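Local coordinates for ESSC (Geobacillus thermodenitrificans, PDB 5FWH), which is a component of the bacterial type VII secretion apparatus, an FtsK/SpoIIIE-type ATPase that probably helps drive protein export, here represented by its N-terminal FHA region, at residues 155-167 with 170-184. Numbering follows the deposited sequence.
Sequences LRNGDVLLCPYMQ and FIEEDLLAVTSSEEV
Leu-155 brings CD1 to the edge of the Phe-170 ring, 4.0 Å from CD2, the side chains crossing at about a right angle. Leu-176 CD1 lies over one face of that ring, and Trp-132 stacks with it, so a large flat hydrophobe suits this buried place. In the following type II turn, Gly-158 readily adopts the positive phi of 71°, and Asp-159 OD2 accepts a hydrogen bond from Arg-156 N. Water 1 bridges Asp-159 O and Phe-170 N, too far apart to pair. Selenomethionine Met-166 closes a second type II turn, begun at Cys-163; its flexible, unbranched chain, bent at chi3 (97°), carries CE to Val-178 CG1 at 3.6 Å and to Val-184 CG2 at 4.0 Å. Gln-167 and Thr-179 form an antiparallel hydrogen-bonded pair: Gln-167 N gives to Thr-179 O at 2.8 Å, and Thr-179 N to Gln-167 O at 2.7 Å. Their polar side chains suit a watery face: Gln-167 OE1 accepts hydrogen bonds from water 2 and Gln-3 NE2, while Thr-179 OG1 meets water 3. Strands 166-170 and 175-180 form a beta hairpin, with a classic bulge beside its turn where Ile-171 and Glu-172 face Leu-175, within the beta sandwich characteristic of FHA domains.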
# COMPACT_ATOMS: atom_id res chain seq x y z
N LEU A 155 6.59 10.53 12.97
CA LEU A 155 5.24 10.44 12.46
C LEU A 155 4.29 11.31 13.25
O LEU A 155 4.46 11.45 14.44
CB LEU A 155 4.73 8.99 12.62
CG LEU A 155 5.48 7.80 11.96
CD1 LEU A 155 4.76 6.49 12.23
CD2 LEU A 155 5.54 8.06 10.48
N ARG A 156 3.23 11.80 12.60
CA ARG A 156 2.10 12.51 13.26
C ARG A 156 0.86 11.67 13.05
O ARG A 156 0.87 10.86 12.14
CB ARG A 156 1.89 13.88 12.62
CG ARG A 156 3.16 14.58 12.12
CD ARG A 156 2.93 16.03 11.66
NE ARG A 156 1.75 16.25 10.78
CZ ARG A 156 1.73 16.80 9.54
NH1 ARG A 156 2.82 17.23 8.89
NH2 ARG A 156 0.56 16.92 8.91
N ASN A 157 -0.21 11.85 13.83
CA ASN A 157 -1.46 11.02 13.68
C ASN A 157 -2.08 11.19 12.29
O ASN A 157 -2.16 12.30 11.77
CB ASN A 157 -2.57 11.36 14.73
CG ASN A 157 -2.38 10.66 16.09
OD1 ASN A 157 -2.51 9.41 16.22
ND2 ASN A 157 -2.14 11.47 17.14
N GLY A 158 -2.49 10.08 11.68
CA GLY A 158 -2.98 10.11 10.30
C GLY A 158 -1.93 10.37 9.21
O GLY A 158 -2.30 10.57 8.04
N ASP A 159 -0.64 10.36 9.53
CA ASP A 159 0.30 9.89 8.54
C ASP A 159 -0.17 8.47 8.17
O ASP A 159 -0.76 7.75 9.02
CB ASP A 159 1.73 9.88 9.07
CG ASP A 159 2.38 11.30 9.11
OD1 ASP A 159 1.94 12.18 8.36
OD2 ASP A 159 3.36 11.54 9.87
N VAL A 160 0.03 8.10 6.90
CA VAL A 160 -0.29 6.76 6.36
C VAL A 160 0.98 6.14 5.83
O VAL A 160 1.68 6.74 5.00
CB VAL A 160 -1.32 6.86 5.24
CG1 VAL A 160 -1.63 5.47 4.68
CG2 VAL A 160 -2.62 7.50 5.82
N LEU A 161 1.31 4.97 6.31
CA LEU A 161 2.39 4.19 5.73
C LEU A 161 1.81 3.17 4.79
O LEU A 161 0.92 2.43 5.23
CB LEU A 161 3.18 3.54 6.85
CG LEU A 161 4.06 4.51 7.60
CD1 LEU A 161 4.56 3.81 8.86
CD2 LEU A 161 5.23 5.05 6.78
N LEU A 162 2.34 3.09 3.55
CA LEU A 162 1.88 2.13 2.54
C LEU A 162 3.03 1.34 1.99
O LEU A 162 4.07 1.91 1.69
CB LEU A 162 1.37 2.83 1.32
CG LEU A 162 0.17 3.72 1.36
CD1 LEU A 162 -0.16 4.18 -0.05
CD2 LEU A 162 -1.00 3.03 1.95
N CYS A 163 2.83 0.04 1.82
CA CYS A 163 3.59 -0.73 0.83
C CYS A 163 2.56 -1.57 -0.00
O CYS A 163 1.47 -1.76 0.45
CB CYS A 163 4.55 -1.67 1.59
SG CYS A 163 3.68 -2.55 2.88
N PRO A 164 2.93 -2.12 -1.17
CA PRO A 164 1.98 -3.06 -1.83
C PRO A 164 1.26 -4.02 -0.92
O PRO A 164 1.85 -4.81 -0.14
CB PRO A 164 2.86 -3.78 -2.86
CG PRO A 164 3.69 -2.64 -3.30
CD PRO A 164 4.07 -1.88 -2.05
N TYR A 165 -0.05 -3.83 -1.01
CA TYR A 165 -1.11 -4.59 -0.31
C TYR A 165 -1.35 -4.27 1.17
O TYR A 165 -2.22 -4.85 1.75
CB TYR A 165 -0.98 -6.09 -0.56
CG TYR A 165 -0.54 -6.48 -1.94
CD1 TYR A 165 -1.29 -6.17 -3.02
CD2 TYR A 165 0.68 -7.14 -2.13
CE1 TYR A 165 -0.86 -6.51 -4.29
CE2 TYR A 165 1.11 -7.48 -3.39
CZ TYR A 165 0.34 -7.16 -4.47
OH TYR A 165 0.74 -7.45 -5.72
N MSE A 166 -0.64 -3.35 1.81
CA MSE A 166 -0.91 -3.10 3.24
C MSE A 166 -0.96 -1.60 3.61
O MSE A 166 -0.36 -0.82 2.94
CB MSE A 166 0.21 -3.84 3.95
CG MSE A 166 0.11 -5.41 4.04
SE MSE A 166 1.49 -5.91 5.38
CE MSE A 166 0.31 -6.02 6.93
N GLN A 167 -1.65 -1.22 4.67
CA GLN A 167 -1.58 0.14 5.23
C GLN A 167 -1.51 0.12 6.72
O GLN A 167 -2.14 -0.74 7.34
CB GLN A 167 -2.83 0.89 4.94
CG GLN A 167 -3.09 1.05 3.49
CD GLN A 167 -4.53 1.45 3.31
OE1 GLN A 167 -5.32 0.73 2.64
NE2 GLN A 167 -4.92 2.56 3.99
N PHE A 170 -1.43 5.06 12.70
CA PHE A 170 -1.65 5.30 14.12
C PHE A 170 -2.97 6.10 14.21
O PHE A 170 -3.12 7.22 13.64
CB PHE A 170 -0.47 6.05 14.78
CG PHE A 170 0.66 5.13 15.22
CD1 PHE A 170 0.53 4.35 16.35
CD2 PHE A 170 1.81 5.01 14.45
CE1 PHE A 170 1.53 3.49 16.74
CE2 PHE A 170 2.83 4.16 14.81
CZ PHE A 170 2.69 3.39 15.97
N ILE A 171 -3.93 5.51 14.87
CA ILE A 171 -5.17 6.22 15.16
C ILE A 171 -4.85 7.24 16.26
O ILE A 171 -5.25 8.39 16.18
CB ILE A 171 -6.25 5.30 15.74
CG1 ILE A 171 -6.66 4.20 14.74
CG2 ILE A 171 -7.45 6.11 16.21
CD1 ILE A 171 -7.29 4.69 13.47
N GLU A 172 -4.17 6.72 17.29
CA GLU A 172 -3.69 7.43 18.46
C GLU A 172 -2.27 6.93 18.68
O GLU A 172 -1.82 5.93 18.06
CB GLU A 172 -4.58 7.07 19.65
CG GLU A 172 -4.19 7.53 21.07
CD GLU A 172 -3.93 9.01 21.25
OE1 GLU A 172 -2.89 9.52 20.75
OE2 GLU A 172 -4.75 9.65 21.96
N GLU A 173 -1.57 7.63 19.54
CA GLU A 173 -0.27 7.23 20.03
C GLU A 173 -0.20 5.80 20.50
O GLU A 173 0.87 5.16 20.42
CB GLU A 173 0.11 8.10 21.19
CG GLU A 173 1.53 7.95 21.70
CD GLU A 173 1.66 8.36 23.16
OE1 GLU A 173 0.80 9.14 23.67
OE2 GLU A 173 2.61 7.88 23.82
N ASP A 174 -1.30 5.31 21.04
CA ASP A 174 -1.31 3.95 21.62
C ASP A 174 -2.01 2.87 20.74
O ASP A 174 -2.06 1.72 21.14
CB ASP A 174 -1.87 3.99 23.08
CG ASP A 174 -3.16 4.86 23.25
OD1 ASP A 174 -4.03 4.82 22.36
OD2 ASP A 174 -3.29 5.58 24.28
N LEU A 175 -2.51 3.25 19.55
CA LEU A 175 -3.31 2.37 18.70
C LEU A 175 -2.90 2.40 17.23
O LEU A 175 -3.00 3.43 16.55
CB LEU A 175 -4.80 2.71 18.79
CG LEU A 175 -5.44 2.28 20.14
CD1 LEU A 175 -6.13 3.44 20.82
CD2 LEU A 175 -6.42 1.13 19.99
N LEU A 176 -2.57 1.21 16.73
CA LEU A 176 -2.03 1.04 15.39
C LEU A 176 -2.96 0.18 14.55
O LEU A 176 -3.22 -0.97 14.93
CB LEU A 176 -0.66 0.41 15.50
CG LEU A 176 -0.04 0.02 14.18
CD1 LEU A 176 0.24 1.29 13.38
CD2 LEU A 176 1.19 -0.81 14.45
N ALA A 177 -3.48 0.74 13.47
CA ALA A 177 -4.38 0.02 12.61
C ALA A 177 -3.63 -0.40 11.40
O ALA A 177 -2.83 0.37 10.83
CB ALA A 177 -5.59 0.83 12.24
N VAL A 178 -3.81 -1.65 11.08
CA VAL A 178 -3.20 -2.29 9.93
C VAL A 178 -4.24 -2.82 8.97
O VAL A 178 -5.09 -3.55 9.41
CB VAL A 178 -2.35 -3.47 10.41
CG1 VAL A 178 -1.69 -4.16 9.20
CG2 VAL A 178 -1.38 -2.95 11.43
N THR A 179 -4.22 -2.45 7.68
CA THR A 179 -5.23 -2.99 6.75
C THR A 179 -4.49 -3.75 5.69
O THR A 179 -3.42 -3.33 5.28
CB THR A 179 -6.11 -1.90 6.14
OG1 THR A 179 -6.69 -1.21 7.24
CG2 THR A 179 -7.23 -2.48 5.28
N SER A 180 -5.07 -4.87 5.29
CA SER A 180 -4.37 -5.85 4.52
C SER A 180 -5.36 -6.69 3.78
O SER A 180 -6.41 -7.02 4.31
CB SER A 180 -3.63 -6.80 5.43
OG SER A 180 -2.88 -7.72 4.69
N SER A 181 -4.98 -7.13 2.61
CA SER A 181 -5.73 -8.14 1.89
C SER A 181 -5.52 -9.54 2.42
O SER A 181 -6.26 -10.39 2.04
CB SER A 181 -5.49 -8.07 0.36
OG SER A 181 -4.26 -7.43 0.04
N GLU A 182 -4.56 -9.79 3.30
CA GLU A 182 -4.45 -11.12 3.93
C GLU A 182 -4.65 -10.94 5.42
O GLU A 182 -4.51 -9.81 5.91
CB GLU A 182 -3.07 -11.70 3.73
CG GLU A 182 -2.40 -11.30 2.43
CD GLU A 182 -1.16 -12.13 2.12
OE1 GLU A 182 -0.71 -12.92 2.99
OE2 GLU A 182 -0.63 -12.00 0.99
N GLU A 183 -4.94 -12.04 6.12
CA GLU A 183 -4.86 -12.04 7.58
C GLU A 183 -3.40 -11.65 8.02
O GLU A 183 -2.37 -12.06 7.42
CB GLU A 183 -5.34 -13.37 8.25
CG GLU A 183 -6.86 -13.60 8.35
CD GLU A 183 -7.42 -13.67 9.79
OE1 GLU A 183 -7.38 -12.66 10.54
OE2 GLU A 183 -7.93 -14.74 10.20
N VAL A 184 -3.35 -10.78 9.01
CA VAL A 184 -2.10 -10.30 9.53
C VAL A 184 -1.73 -11.21 10.68
O VAL A 184 -2.58 -11.57 11.47
CB VAL A 184 -2.31 -8.88 10.07
CG1 VAL A 184 -1.07 -8.40 10.77
CG2 VAL A 184 -2.62 -7.98 8.89
O HOH W 1 0.42 7.20 11.59
O HOH W 2 -4.72 -2.02 2.46
O HOH W 3 -5.05 0.69 8.31